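Local coordinates for protein polygalacturonase (Pectobacterium carotovorum subsp. carotovorum, PDB 1BHE) that hydrolyses the alpha-1,4 linkages of polygalacturonic acid as a secreted, monomeric endo-polygalacturonase, macerating and soft-rotting plant tissue, at residues F102-T108 / L153-S159; V91-K97 / L146-T150; R238-H244 / Y263-D269; G117-G123 / V167-P173. All coordinates share one frame; numbering follows the deposited sequence.

Contact 1. Residues F102-T108 / L153-S159; sequences FITAVST and LIQINKS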
# COMPACT_ATOMS: atom_id res chain seq x y z
N PHE A 102 -12.80 4.19 3.11
CA PHE A 102 -13.98 3.81 2.34
C PHE A 102 -14.50 2.46 2.80
O PHE A 102 -15.70 2.28 3.07
CB PHE A 102 -13.66 3.81 0.85
CG PHE A 102 -14.83 3.64 -0.08
CD1 PHE A 102 -16.13 3.92 0.30
CD2 PHE A 102 -14.59 3.21 -1.39
CE1 PHE A 102 -17.18 3.76 -0.58
CE2 PHE A 102 -15.64 3.05 -2.27
CZ PHE A 102 -16.93 3.32 -1.86
N ILE A 103 -13.62 1.47 2.88
CA ILE A 103 -13.98 0.13 3.34
C ILE A 103 -13.08 -0.23 4.53
O ILE A 103 -11.86 -0.18 4.37
CB ILE A 103 -13.85 -0.94 2.25
CG1 ILE A 103 -14.76 -0.64 1.04
CG2 ILE A 103 -14.19 -2.33 2.81
CD1 ILE A 103 -14.35 -1.48 -0.16
N THR A 104 -13.68 -0.50 5.67
CA THR A 104 -12.89 -0.83 6.86
C THR A 104 -13.25 -2.21 7.40
O THR A 104 -14.42 -2.56 7.56
CB THR A 104 -13.12 0.21 7.98
OG1 THR A 104 -12.93 1.54 7.49
CG2 THR A 104 -12.12 -0.01 9.12
N ALA A 105 -12.24 -3.03 7.69
CA ALA A 105 -12.41 -4.37 8.22
C ALA A 105 -11.67 -4.43 9.56
O ALA A 105 -10.44 -4.35 9.58
CB ALA A 105 -11.83 -5.39 7.24
N VAL A 106 -12.40 -4.47 10.66
CA VAL A 106 -11.83 -4.48 12.00
C VAL A 106 -12.01 -5.82 12.67
O VAL A 106 -13.12 -6.34 12.74
CB VAL A 106 -12.52 -3.40 12.88
CG1 VAL A 106 -12.01 -3.50 14.32
CG2 VAL A 106 -12.27 -2.01 12.33
N SER A 107 -10.92 -6.41 13.17
CA SER A 107 -11.00 -7.70 13.85
C SER A 107 -11.77 -8.74 13.04
O SER A 107 -12.65 -9.42 13.57
CB SER A 107 -11.61 -7.50 15.25
OG SER A 107 -10.76 -6.61 15.97
N THR A 108 -11.40 -8.91 11.77
CA THR A 108 -12.05 -9.88 10.91
C THR A 108 -11.17 -11.11 10.71
O THR A 108 -9.94 -11.05 10.83
CB THR A 108 -12.38 -9.31 9.51
OG1 THR A 108 -11.15 -8.96 8.84
CG2 THR A 108 -13.23 -8.05 9.64
N LEU A 153 -8.63 4.01 0.90
CA LEU A 153 -9.61 3.17 0.23
C LEU A 153 -9.98 1.95 1.07
O LEU A 153 -11.15 1.67 1.34
CB LEU A 153 -9.12 2.66 -1.11
CG LEU A 153 -9.38 3.41 -2.40
CD1 LEU A 153 -9.15 2.45 -3.58
CD2 LEU A 153 -10.76 4.05 -2.51
N ILE A 154 -8.97 1.17 1.46
CA ILE A 154 -9.22 -0.06 2.22
C ILE A 154 -8.34 -0.04 3.47
O ILE A 154 -7.12 0.07 3.33
CB ILE A 154 -8.91 -1.31 1.37
CG1 ILE A 154 -9.94 -1.50 0.24
CG2 ILE A 154 -8.85 -2.58 2.21
CD1 ILE A 154 -9.43 -2.43 -0.85
N GLN A 155 -8.95 -0.12 4.63
CA GLN A 155 -8.22 -0.12 5.90
C GLN A 155 -8.56 -1.39 6.67
O GLN A 155 -9.72 -1.66 6.97
CB GLN A 155 -8.63 1.12 6.71
CG GLN A 155 -8.05 1.16 8.11
CD GLN A 155 -6.59 1.58 8.15
OE1 GLN A 155 -6.13 2.46 7.43
NE2 GLN A 155 -5.83 0.91 9.03
N ILE A 156 -7.56 -2.22 6.93
CA ILE A 156 -7.75 -3.50 7.60
C ILE A 156 -6.98 -3.53 8.92
O ILE A 156 -5.76 -3.36 8.91
CB ILE A 156 -7.30 -4.67 6.71
CG1 ILE A 156 -7.96 -4.61 5.32
CG2 ILE A 156 -7.61 -6.00 7.38
CD1 ILE A 156 -7.10 -5.22 4.23
N ASN A 157 -7.68 -3.71 10.04
CA ASN A 157 -7.05 -3.67 11.35
C ASN A 157 -7.25 -4.95 12.16
O ASN A 157 -8.34 -5.53 12.13
CB ASN A 157 -7.67 -2.53 12.19
CG ASN A 157 -7.58 -1.16 11.58
OD1 ASN A 157 -6.67 -0.85 10.82
ND2 ASN A 157 -8.52 -0.28 11.88
N LYS A 158 -6.24 -5.38 12.90
CA LYS A 158 -6.29 -6.56 13.74
C LYS A 158 -7.01 -7.75 13.15
O LYS A 158 -7.78 -8.44 13.83
CB LYS A 158 -6.97 -6.14 15.07
CG LYS A 158 -6.10 -5.08 15.76
CD LYS A 158 -6.72 -4.68 17.10
CE LYS A 158 -6.26 -5.65 18.18
NZ LYS A 158 -4.78 -5.77 18.24
N SER A 159 -6.73 -8.06 11.88
CA SER A 159 -7.45 -9.12 11.19
C SER A 159 -6.55 -10.29 10.85
O SER A 159 -5.32 -10.21 10.86
CB SER A 159 -8.11 -8.53 9.94
OG SER A 159 -9.16 -7.64 10.30

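Contact 2. Residues V91-K97 / L146-T150; sequences VVDKNGK and LKQNT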
# COMPACT_ATOMS: atom_id res chain seq x y z
N VAL A 91 -9.72 18.63 5.30
CA VAL A 91 -9.06 19.82 5.79
C VAL A 91 -7.58 19.53 6.04
O VAL A 91 -7.16 18.38 6.03
CB VAL A 91 -9.66 20.34 7.11
CG1 VAL A 91 -11.06 20.91 6.91
CG2 VAL A 91 -9.69 19.23 8.16
N VAL A 92 -6.80 20.58 6.25
CA VAL A 92 -5.37 20.47 6.53
C VAL A 92 -5.13 20.96 7.95
O VAL A 92 -5.62 22.04 8.31
CB VAL A 92 -4.52 21.30 5.54
CG1 VAL A 92 -3.05 21.25 5.93
CG2 VAL A 92 -4.71 20.81 4.11
N ASP A 93 -4.46 20.17 8.78
CA ASP A 93 -4.27 20.55 10.18
C ASP A 93 -3.23 19.68 10.88
O ASP A 93 -2.40 19.06 10.23
CB ASP A 93 -5.62 20.50 10.91
CG ASP A 93 -6.30 19.15 10.89
OD1 ASP A 93 -5.64 18.11 10.70
OD2 ASP A 93 -7.54 19.12 11.08
N LYS A 94 -3.33 19.58 12.21
CA LYS A 94 -2.41 18.79 13.01
C LYS A 94 -2.94 17.38 13.28
O LYS A 94 -2.32 16.62 14.02
CB LYS A 94 -2.18 19.47 14.37
CG LYS A 94 -1.13 20.56 14.42
CD LYS A 94 -1.18 21.28 15.76
CE LYS A 94 -0.06 22.30 15.91
NZ LYS A 94 0.41 22.40 17.32
N ASN A 95 -4.07 17.04 12.69
CA ASN A 95 -4.68 15.73 12.88
C ASN A 95 -4.12 14.70 11.91
O ASN A 95 -3.14 14.01 12.25
CB ASN A 95 -6.20 15.86 12.75
CG ASN A 95 -6.97 14.59 13.03
OD1 ASN A 95 -6.39 13.51 13.22
ND2 ASN A 95 -8.29 14.70 13.06
N GLY A 96 -4.74 14.52 10.75
CA GLY A 96 -4.30 13.54 9.77
C GLY A 96 -5.17 12.28 9.80
O GLY A 96 -5.25 11.52 8.84
N LYS A 97 -5.91 12.11 10.89
CA LYS A 97 -6.77 10.96 11.11
C LYS A 97 -8.24 11.35 11.12
O LYS A 97 -9.12 10.63 11.61
CB LYS A 97 -6.35 10.32 12.44
CG LYS A 97 -6.90 8.94 12.72
CD LYS A 97 -6.37 8.40 14.05
CE LYS A 97 -7.04 7.09 14.42
NZ LYS A 97 -8.53 7.21 14.41
N LEU A 146 1.77 20.85 7.19
CA LEU A 146 0.79 20.21 8.08
C LEU A 146 0.29 18.91 7.46
O LEU A 146 0.89 18.41 6.51
CB LEU A 146 -0.36 21.16 8.40
CG LEU A 146 -0.04 22.39 9.25
CD1 LEU A 146 -1.12 23.45 9.10
CD2 LEU A 146 0.12 22.01 10.72
N LYS A 147 -0.79 18.35 8.01
CA LYS A 147 -1.31 17.08 7.52
C LYS A 147 -2.70 17.21 6.90
O LYS A 147 -3.57 17.89 7.43
CB LYS A 147 -1.37 16.07 8.68
CG LYS A 147 -0.04 15.80 9.35
CD LYS A 147 -0.13 14.64 10.33
CE LYS A 147 0.58 14.96 11.64
NZ LYS A 147 -0.25 14.52 12.80
N GLN A 148 -2.89 16.53 5.76
CA GLN A 148 -4.20 16.54 5.12
C GLN A 148 -5.04 15.40 5.71
O GLN A 148 -4.51 14.39 6.15
CB GLN A 148 -4.12 16.42 3.61
CG GLN A 148 -3.69 15.06 3.08
CD GLN A 148 -2.22 15.03 2.70
OE1 GLN A 148 -1.39 15.39 3.53
NE2 GLN A 148 -1.91 14.62 1.48
N ASN A 149 -6.34 15.61 5.73
CA ASN A 149 -7.27 14.60 6.22
C ASN A 149 -8.04 14.11 5.00
O ASN A 149 -8.90 14.82 4.48
CB ASN A 149 -8.21 15.12 7.30
CG ASN A 149 -7.44 15.56 8.53
OD1 ASN A 149 -7.27 14.78 9.47
ND2 ASN A 149 -6.97 16.81 8.50
N THR A 150 -7.71 12.93 4.49
CA THR A 150 -8.35 12.34 3.32
C THR A 150 -8.54 10.84 3.57
O THR A 150 -7.72 10.21 4.23
CB THR A 150 -7.54 12.49 2.03
OG1 THR A 150 -6.27 11.83 2.20
CG2 THR A 150 -7.26 13.93 1.60
O HOH W 1 -5.15 11.75 5.81

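Contact 3. Residues R238-H244 / Y263-D269; sequences RNISILH and YNVTVDD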
# COMPACT_ATOMS: atom_id res chain seq x y z
N ARG A 238 6.83 -9.27 10.03
CA ARG A 238 7.60 -10.42 9.61
C ARG A 238 6.93 -11.27 8.54
O ARG A 238 5.71 -11.40 8.48
CB ARG A 238 7.81 -11.40 10.79
CG ARG A 238 8.51 -10.86 12.01
CD ARG A 238 8.70 -11.95 13.06
NE ARG A 238 9.76 -11.51 13.96
CZ ARG A 238 11.03 -11.87 13.95
NH1 ARG A 238 11.52 -12.73 13.08
NH2 ARG A 238 11.80 -11.31 14.88
N ASN A 239 7.76 -12.00 7.80
CA ASN A 239 7.32 -12.98 6.82
C ASN A 239 6.48 -12.39 5.70
O ASN A 239 5.25 -12.45 5.72
CB ASN A 239 6.53 -14.09 7.55
CG ASN A 239 7.26 -14.67 8.75
OD1 ASN A 239 8.49 -14.67 8.80
ND2 ASN A 239 6.52 -15.15 9.75
N ILE A 240 7.16 -11.88 4.67
CA ILE A 240 6.48 -11.24 3.54
C ILE A 240 7.00 -11.77 2.21
O ILE A 240 8.21 -11.95 2.03
CB ILE A 240 6.66 -9.71 3.56
CG1 ILE A 240 6.03 -9.09 4.81
CG2 ILE A 240 6.06 -9.05 2.32
CD1 ILE A 240 6.27 -7.62 5.01
N SER A 241 6.10 -12.07 1.29
CA SER A 241 6.43 -12.54 -0.04
C SER A 241 5.88 -11.57 -1.09
O SER A 241 4.67 -11.34 -1.12
CB SER A 241 5.88 -13.93 -0.33
OG SER A 241 6.49 -14.92 0.46
N ILE A 242 6.74 -11.00 -1.90
CA ILE A 242 6.37 -10.09 -2.98
C ILE A 242 6.81 -10.78 -4.28
O ILE A 242 7.98 -10.73 -4.66
CB ILE A 242 7.05 -8.73 -2.87
CG1 ILE A 242 6.84 -8.08 -1.50
CG2 ILE A 242 6.60 -7.78 -3.97
CD1 ILE A 242 5.41 -7.81 -1.11
N LEU A 243 5.90 -11.53 -4.91
CA LEU A 243 6.22 -12.35 -6.06
C LEU A 243 5.44 -12.11 -7.34
O LEU A 243 4.21 -12.12 -7.37
CB LEU A 243 5.97 -13.82 -5.65
CG LEU A 243 6.53 -14.31 -4.32
CD1 LEU A 243 5.89 -15.62 -3.87
CD2 LEU A 243 8.05 -14.47 -4.39
N HIS A 244 6.16 -12.14 -8.47
CA HIS A 244 5.57 -12.07 -9.80
C HIS A 244 4.70 -10.83 -9.99
O HIS A 244 3.51 -10.91 -10.28
CB HIS A 244 4.75 -13.34 -10.10
CG HIS A 244 5.45 -14.61 -9.72
ND1 HIS A 244 6.66 -14.98 -10.26
CD2 HIS A 244 5.13 -15.56 -8.80
CE1 HIS A 244 7.04 -16.13 -9.71
NE2 HIS A 244 6.14 -16.49 -8.82
N TYR A 263 11.31 -8.10 9.45
CA TYR A 263 12.05 -9.33 9.26
C TYR A 263 11.54 -10.25 8.16
O TYR A 263 10.33 -10.39 7.96
CB TYR A 263 11.97 -10.19 10.55
CG TYR A 263 12.44 -9.50 11.81
CD1 TYR A 263 11.56 -8.72 12.57
CD2 TYR A 263 13.75 -9.61 12.25
CE1 TYR A 263 11.99 -8.07 13.71
CE2 TYR A 263 14.19 -8.97 13.39
CZ TYR A 263 13.30 -8.20 14.11
OH TYR A 263 13.71 -7.55 15.25
N ASN A 264 12.45 -10.97 7.52
CA ASN A 264 12.16 -12.00 6.54
C ASN A 264 11.25 -11.58 5.40
O ASN A 264 10.13 -12.06 5.21
CB ASN A 264 11.57 -13.21 7.30
CG ASN A 264 11.42 -14.46 6.47
OD1 ASN A 264 12.16 -14.70 5.52
ND2 ASN A 264 10.43 -15.29 6.81
N VAL A 265 11.78 -10.67 4.59
CA VAL A 265 11.09 -10.13 3.43
C VAL A 265 11.71 -10.70 2.16
O VAL A 265 12.92 -10.54 1.94
CB VAL A 265 11.17 -8.60 3.40
CG1 VAL A 265 10.43 -8.03 2.20
CG2 VAL A 265 10.60 -8.01 4.69
N THR A 266 10.91 -11.37 1.35
CA THR A 266 11.35 -12.00 0.12
C THR A 266 10.69 -11.38 -1.11
O THR A 266 9.47 -11.45 -1.28
CB THR A 266 11.04 -13.52 0.14
OG1 THR A 266 11.69 -14.15 1.25
CG2 THR A 266 11.49 -14.20 -1.14
N VAL A 267 11.50 -10.75 -1.96
CA VAL A 267 11.04 -10.14 -3.19
C VAL A 267 11.63 -10.91 -4.38
O VAL A 267 12.86 -10.94 -4.50
CB VAL A 267 11.44 -8.66 -3.32
CG1 VAL A 267 10.88 -8.07 -4.61
CG2 VAL A 267 10.99 -7.84 -2.13
N ASP A 268 10.80 -11.47 -5.24
CA ASP A 268 11.27 -12.21 -6.40
C ASP A 268 10.38 -11.98 -7.62
O ASP A 268 9.15 -11.95 -7.51
CB ASP A 268 11.35 -13.72 -6.12
CG ASP A 268 11.91 -14.49 -7.30
OD1 ASP A 268 13.07 -14.24 -7.70
OD2 ASP A 268 11.21 -15.36 -7.86
N ASP A 269 11.00 -11.84 -8.78
CA ASP A 269 10.30 -11.65 -10.04
C ASP A 269 9.46 -10.37 -9.98
O ASP A 269 8.24 -10.40 -9.82
CB ASP A 269 9.44 -12.85 -10.41
CG ASP A 269 8.86 -12.73 -11.81
OD1 ASP A 269 9.30 -11.84 -12.57
OD2 ASP A 269 7.95 -13.52 -12.16
O HOH W 2 7.54 -9.41 -7.17

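Contact 4. Residues G117-G123 / V167-P173; sequences GTIDGQG and VSLINSP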
# COMPACT_ATOMS: atom_id res chain seq x y z
N GLY A 117 -14.50 -6.23 -10.76
CA GLY A 117 -14.97 -4.86 -10.77
C GLY A 117 -13.89 -3.92 -10.22
O GLY A 117 -12.76 -4.30 -9.94
N THR A 118 -14.27 -2.66 -10.08
CA THR A 118 -13.42 -1.58 -9.63
C THR A 118 -13.92 -0.86 -8.39
O THR A 118 -15.11 -0.68 -8.19
CB THR A 118 -13.36 -0.54 -10.78
OG1 THR A 118 -12.82 -1.17 -11.95
CG2 THR A 118 -12.52 0.67 -10.44
N ILE A 119 -12.97 -0.41 -7.58
CA ILE A 119 -13.23 0.46 -6.43
C ILE A 119 -12.56 1.79 -6.80
O ILE A 119 -11.35 1.82 -7.05
CB ILE A 119 -12.70 -0.07 -5.10
CG1 ILE A 119 -13.37 -1.41 -4.77
CG2 ILE A 119 -12.95 0.95 -3.99
CD1 ILE A 119 -12.83 -2.13 -3.56
N ASP A 120 -13.35 2.85 -6.92
CA ASP A 120 -12.86 4.16 -7.33
C ASP A 120 -13.00 5.18 -6.20
O ASP A 120 -14.11 5.46 -5.75
CB ASP A 120 -13.66 4.62 -8.55
CG ASP A 120 -13.36 6.01 -9.06
OD1 ASP A 120 -12.39 6.66 -8.63
OD2 ASP A 120 -14.14 6.47 -9.93
N GLY A 121 -11.86 5.74 -5.79
CA GLY A 121 -11.86 6.70 -4.70
C GLY A 121 -12.19 8.13 -5.09
O GLY A 121 -12.37 8.99 -4.21
N GLN A 122 -12.20 8.46 -6.37
CA GLN A 122 -12.46 9.82 -6.83
C GLN A 122 -11.51 10.81 -6.16
O GLN A 122 -11.91 11.90 -5.73
CB GLN A 122 -13.90 10.24 -6.53
CG GLN A 122 -14.99 9.41 -7.17
CD GLN A 122 -16.23 10.23 -7.47
OE1 GLN A 122 -16.34 10.79 -8.56
NE2 GLN A 122 -17.15 10.34 -6.51
N GLY A 123 -10.22 10.47 -6.09
CA GLY A 123 -9.22 11.31 -5.46
C GLY A 123 -9.12 12.68 -6.13
O GLY A 123 -8.86 13.68 -5.46
N VAL A 167 -9.06 -7.67 -8.56
CA VAL A 167 -9.84 -6.43 -8.48
C VAL A 167 -9.02 -5.20 -8.81
O VAL A 167 -7.79 -5.21 -8.66
CB VAL A 167 -10.40 -6.38 -7.03
CG1 VAL A 167 -9.26 -6.30 -6.02
CG2 VAL A 167 -11.37 -5.24 -6.83
N SER A 168 -9.66 -4.13 -9.26
CA SER A 168 -8.96 -2.89 -9.59
C SER A 168 -9.30 -1.81 -8.56
O SER A 168 -10.44 -1.64 -8.17
CB SER A 168 -9.27 -2.35 -10.99
OG SER A 168 -8.89 -3.28 -12.00
N LEU A 169 -8.27 -1.10 -8.11
CA LEU A 169 -8.40 -0.01 -7.15
C LEU A 169 -7.82 1.24 -7.80
O LEU A 169 -6.64 1.24 -8.16
CB LEU A 169 -7.64 -0.29 -5.86
CG LEU A 169 -7.82 -1.67 -5.22
CD1 LEU A 169 -6.97 -1.80 -3.97
CD2 LEU A 169 -9.29 -1.94 -4.91
N ILE A 170 -8.65 2.25 -8.05
CA ILE A 170 -8.23 3.45 -8.73
C ILE A 170 -8.52 4.75 -7.99
O ILE A 170 -9.46 4.88 -7.20
CB ILE A 170 -8.85 3.59 -10.14
CG1 ILE A 170 -10.36 3.84 -10.06
CG2 ILE A 170 -8.54 2.38 -11.02
CD1 ILE A 170 -11.00 4.07 -11.42
N ASN A 171 -7.70 5.74 -8.29
CA ASN A 171 -7.84 7.10 -7.79
C ASN A 171 -8.10 7.20 -6.30
O ASN A 171 -9.02 7.88 -5.85
CB ASN A 171 -8.98 7.79 -8.58
CG ASN A 171 -8.77 7.71 -10.08
OD1 ASN A 171 -7.64 7.85 -10.55
ND2 ASN A 171 -9.84 7.46 -10.83
N SER A 172 -7.23 6.58 -5.49
CA SER A 172 -7.41 6.64 -4.04
C SER A 172 -7.03 8.00 -3.49
O SER A 172 -5.98 8.57 -3.81
CB SER A 172 -6.54 5.54 -3.39
OG SER A 172 -6.73 5.55 -1.99
N PRO A 173 -7.88 8.56 -2.63
CA PRO A 173 -7.62 9.84 -1.99
C PRO A 173 -6.38 9.79 -1.11
O PRO A 173 -5.63 10.76 -1.04
CB PRO A 173 -8.88 10.14 -1.19
CG PRO A 173 -9.92 9.23 -1.76
CD PRO A 173 -9.16 7.99 -2.17
O HOH W 3 -12.10 9.07 -9.93

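Contact 1. Residues F102-T108 / L153-S159
The carbonyl oxygen N157 O is gripped from opposite faces of its plane, by the backbone S107 N across the contact at 2.9 Å and by the hydroxyl S159 OG of its own segment. The same hydroxyl accepts a bond from T108 N, with S159 OG and T108 N 3.0 Å apart. T108 adds its own hydroxyl to the group: with chi1 at 63°, OG1 sits between its backbone N and carbonyl carbon and comes within 2.8 Å of S159 OG. Small hydroxyl residues suit this turn, where they satisfy backbone groups beyond the last strand pair.

Ahead of the turn, 103-106 and 154-157 run parallel in register, their N-to-C directions only 6° apart. I103 and A105 each donate through N and accept through O, bonding to the residues on either side of their partner, as with Q155 N to I103 O at 2.9 Å. I103, I154, A105 and I156 share the buried face, where branched and small apolar side chains pack side against side; A105 CB meets I156 CG2 at 4.3 Å. Just before the strands, F102 CD2 and L153 CD2 touch at 4.1 Å as the two chains run alongside. T104, Q155, V106 and N157 line the more exposed face. There Q155 NE2 donates to N157 OD1 at 2.6 Å, in the plane of both amides, while Q155 OE1 is bonded to R152.

This is one step of the right-handed parallel beta-helix of family 28 enzymes. Strand 51-58 flanks 103-106, strand 177-180 flanks 154-157, and F162 of strand 162-165 packs against A105 and I156.

Contact 2. Residues V91-K97 / L146-T150
V92-D93 and K147-Q148 pair antiparallel, D93 with K147 as the hydrogen-bonded pair and V92 with Q148 as the non-hydrogen-bonded one. N149 then ties the two segments together: N149 ND2 reaches V91 O and D93 OD1, each at 2.9 Å and nearly in the amide plane. V91 O also takes N149 N, the side-chain amide arriving from above the carbonyl plane. N149 OD1 accepts from G96 N at 2.8 Å and from G98 N. An asparagine fits, donating and accepting at once. G96 suits its place because at phi 102° a beta carbon would crowd K147 CD and the preceding carbonyl.

A chi1 of 59° sets the D93 carboxylate between its backbone N and carbonyl carbon. N149 ND2 and N95 N meet D93 OD1 from opposite faces of the carboxylate, the second bond closing an Asx turn. N95 OD1 repeats the pattern with K97 N. The long K147 chain bends so that NZ meets N95 O at 3.0 Å and K94 O at 3.2 Å, both from above the carbonyl planes. V92, on the face opposite D93 and K147, touches L146 CB with CG1 at 3.7 Å.

The result is a two-stranded antiparallel ribbon with consecutive Asx turns, in loops projecting from the beta-helix. The Q148 side chain lies about 7 Å from that of D223, the predicted proton donor, consistent with a place beside the active-site cleft.

Contact 3. Residues R238-H244 / Y263-D269
R238 lays its guanidinium flat on the Y263 ring, a stacked cation-pi pair across two adjoining strands of the parallel beta-helix. R238 CZ is 3.7 Å from the ring centroid and the planes differ by 6°, with NH2 over the ring centre; the chain, extended from CG to NE, gives the reach. Beyond this, N264 ND2 donates to N239 OD1 at 2.8 Å. Both asparagines have positive phi, a backbone shape this residue tolerates well, and their amide planes stand 80° apart.

Five bridges join the strands in register. I240, V265, I242 and V267 fill the buried face with branched apolar groups, I242 CB meeting V267 CG2 at 4.1 Å. At the far corner, where the chain turns again at positive phi, H244 ND1 bonds D269 OD2 at 2.7 Å. D269 OD2 lies in the imidazole plane and accepts through its anti lone pair, the carboxylate itself turned 76° from the ring.

Further partners surround these groups. E236 forms a salt bridge with R238 NE, Y216 stacks on the H244 ring, and R295 bonds N264 OD1. The asparagine pairing continues to the neighbouring strand 210-215, where N239 ND2 hydrogen-bonds the side-chain oxygen OD1 of N211.

Contact 4. Residues G117-G123 / V167-P173
D120 and I170 meet through their first torsions: D120 holds CG anti to its backbone N (chi1 176°), while I170 tucks CG1 between backbone N and carbonyl carbon (chi1 68°). The methylene of D120 therefore packs on the ethyl arm of I170, CB to CG1 at 3.7 Å, and the end of that arm also reaches T118 CG2. Carboxylate oxygen D120 OD1 is turned toward N171, whose ND2 makes only a weak bond to it at 3.5 Å. A firmer hold comes from Q122 N, 2.9 Å from D120 OD1, which closes an Asx turn, and from a water that donates to the same oxygen. D120 OD2 is engaged in a salt bridge with R74, which probably keeps the carboxylate ionised.

On the buried face I119 and L169 extend alongside each other, with I119 CD1 and L169 CD2 3.8 Å apart; long apolar chains fill the interior. The backbones stay parallel through bonds such as G121 N to I170 O at 2.9 Å. Past the strands one more backbone bond joins the turns, G123 N to N171 O, also at 2.9 Å. Glycines suit positions 121 and 123: a beta carbon on G121 would collide with P173 CD and N171 O, and one on G123 with N171 O. P173 CG lies 3.5 Å from G121 O.

Strand 72-75 borders 118-120 and strand 183-193 borders 167-170, so the pair is an interior step of the beta-helix wall. Near its end W135 NE1 donates to S172 O, and L153 touches S172.

Along the chain the segments of contacts 1, 2 and 4 interleave: 91-97, 102-108 and 117-123 come first, then 146-150, 153-159 and 167-173. Contacts 1 and 4 thus join successive turns of the beta-helix on different faces, centres 16 Å apart, and meet inside, where I103 CD1 lies 3.8 Å from I119 CD1. Contact 2 joins the loops that lead into the strands of contact 1, its centre about 21 Å from each. Contact 3 follows later in sequence, its centre about 22 Å from contact 1, 32 Å from contact 2 and 25 Å from contact 4, across the chain's centre from contacts 2 and 4. Strand pairing repeats along the solenoid, while the loops of contact 2 lie near the predicted proton donor.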